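Local structure of penicillin-binding protein activator LpoA (Escherichia coli, 6DR3) at residues D168-I171 with L172-W175. The protein activates penicillin-binding protein 1A from the outer membrane, stimulating its transpeptidase activity in peptidoglycan synthesis. Sequence-based numbering, arbitrary orientation.
Sequences DENI and LQGW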
loop_
_atom_site.group_PDB
_atom_site.type_symbol
_atom_site.label_atom_id
_atom_site.label_comp_id
_atom_site.label_asym_id
_atom_site.label_seq_id
_atom_site.Cartn_x
_atom_site.Cartn_y
_atom_site.Cartn_z
ATOM N N ASP A 168 -12.696 17.086 4.972
ATOM C CA ASP A 168 -11.683 16.595 5.897
ATOM C C ASP A 168 -10.511 15.915 5.196
ATOM O O ASP A 168 -9.687 15.285 5.869
ATOM C CB ASP A 168 -12.319 15.627 6.900
ATOM C CG ASP A 168 -12.905 14.394 6.238
ATOM O OD1 ASP A 168 -12.861 14.300 4.993
ATOM O OD2 ASP A 168 -13.413 13.517 6.966
ATOM N N GLU A 169 -10.412 16.025 3.873
ATOM C CA GLU A 169 -9.306 15.424 3.126
ATOM C C GLU A 169 -8.256 16.492 2.822
ATOM O O GLU A 169 -8.045 16.903 1.679
ATOM C CB GLU A 169 -9.825 14.770 1.849
ATOM C CG GLU A 169 -10.648 13.516 2.081
ATOM C CD GLU A 169 -11.133 12.892 0.786
ATOM O OE1 GLU A 169 -12.020 13.479 0.134
ATOM O OE2 GLU A 169 -10.615 11.819 0.414
ATOM N N ASN A 170 -7.584 16.942 3.886
ATOM C CA ASN A 170 -6.619 18.025 3.738
ATOM C C ASN A 170 -5.349 17.562 3.038
ATOM O O ASN A 170 -4.696 18.358 2.355
ATOM C CB ASN A 170 -6.274 18.626 5.101
ATOM C CG ASN A 170 -5.662 20.016 4.986
ATOM O OD1 ASN A 170 -6.069 20.817 4.141
ATOM N ND2 ASN A 170 -4.675 20.302 5.826
ATOM N N ILE A 171 -4.971 16.294 3.198
ATOM C CA ILE A 171 -3.790 15.790 2.504
ATOM C C ILE A 171 -4.062 15.695 1.005
ATOM O O ILE A 171 -3.249 16.129 0.181
ATOM C CB ILE A 171 -3.350 14.438 3.096
ATOM C CG1 ILE A 171 -2.756 14.659 4.495
ATOM C CG2 ILE A 171 -2.333 13.741 2.178
ATOM C CD1 ILE A 171 -2.338 13.387 5.218
ATOM N N LEU A 172 -5.214 15.133 0.632
ATOM C CA LEU A 172 -5.579 15.078 -0.779
ATOM C C LEU A 172 -5.706 16.478 -1.362
ATOM O O LEU A 172 -5.252 16.735 -2.482
ATOM C CB LEU A 172 -6.883 14.298 -0.954
ATOM C CG LEU A 172 -7.409 14.169 -2.386
ATOM C CD1 LEU A 172 -6.381 13.515 -3.297
ATOM C CD2 LEU A 172 -8.711 13.384 -2.397
ATOM N N GLN A 173 -6.319 17.401 -0.616
ATOM C CA GLN A 173 -6.402 18.780 -1.081
ATOM C C GLN A 173 -5.014 19.355 -1.329
ATOM O O GLN A 173 -4.790 20.046 -2.328
ATOM C CB GLN A 173 -7.159 19.638 -0.066
ATOM C CG GLN A 173 -7.416 21.063 -0.544
ATOM C CD GLN A 173 -8.044 21.943 0.519
ATOM O OE1 GLN A 173 -7.989 21.639 1.711
ATOM N NE2 GLN A 173 -8.649 23.045 0.088
ATOM N N GLY A 174 -4.070 19.078 -0.428
ATOM C CA GLY A 174 -2.708 19.542 -0.634
ATOM C C GLY A 174 -2.071 18.941 -1.870
ATOM O O GLY A 174 -1.365 19.626 -2.612
ATOM N N TRP A 175 -2.309 17.648 -2.109
ATOM C CA TRP A 175 -1.778 17.009 -3.308
ATOM C C TRP A 175 -2.356 17.639 -4.567
ATOM O O TRP A 175 -1.629 17.889 -5.535
ATOM C CB TRP A 175 -2.074 15.510 -3.286
ATOM C CG TRP A 175 -1.095 14.699 -2.492
ATOM C CD1 TRP A 175 -1.358 13.955 -1.378
ATOM C CD2 TRP A 175 0.304 14.547 -2.754
ATOM N NE1 TRP A 175 -0.210 13.347 -0.932
ATOM C CE2 TRP A 175 0.826 13.694 -1.760
ATOM C CE3 TRP A 175 1.168 15.046 -3.733
ATOM C CZ2 TRP A 175 2.170 13.332 -1.715
ATOM C CZ3 TRP A 175 2.503 14.686 -3.687
ATOM C CH2 TRP A 175 2.990 13.838 -2.687
#
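E169 and L172 run side by side and point the same way, at the point where the chain enters helix 170-185. Followed outward, E169 places CB 4.1 Å from L172 CB. CG lies anti to its own carbonyl carbon (chi1 -70°), and from there the chain extends so that the carboxylate passes alongside the leucine branch, E169 CD lying 4.0 Å and OE2 3.7 Å from L172 CD2. This methyl contact is not what fixes the carboxylate: OE2 forms a salt bridge with R127 of helix 123-132, while OE1 accepts a hydrogen bond from the backbone N of N166. With both oxygens engaged, the rotation of the group is well defined, and the arginine probably stabilises its negative charge.

The backbone evidence for a helix start is a ladder of i to i+4 bonds. Q173 N donates to E169 O at 2.9 Å, with an N-H...O angle of 160°. G174 N likewise bonds to N170 O at 2.9 Å, and W175 N to I171 O.

Further into the helix, I171 and W175 also lie side by side. CG2 of I171, the branch anti to its backbone N, reaches CD1 of the indole at 3.7 Å. W175 also touches I145, T148 and L152 of helix 138-153, while L172 packs on L126 and I130 of helix 123-132, I130 being touched by W175 as well. E169 occupies the N-cap position, and the whole is the N-terminal start of helix 170-185, whose inward side chains join neighbouring helices, as in the helix-on-helix packing of TPR-like folds such as the all-helical amino-terminal domain of LpoA.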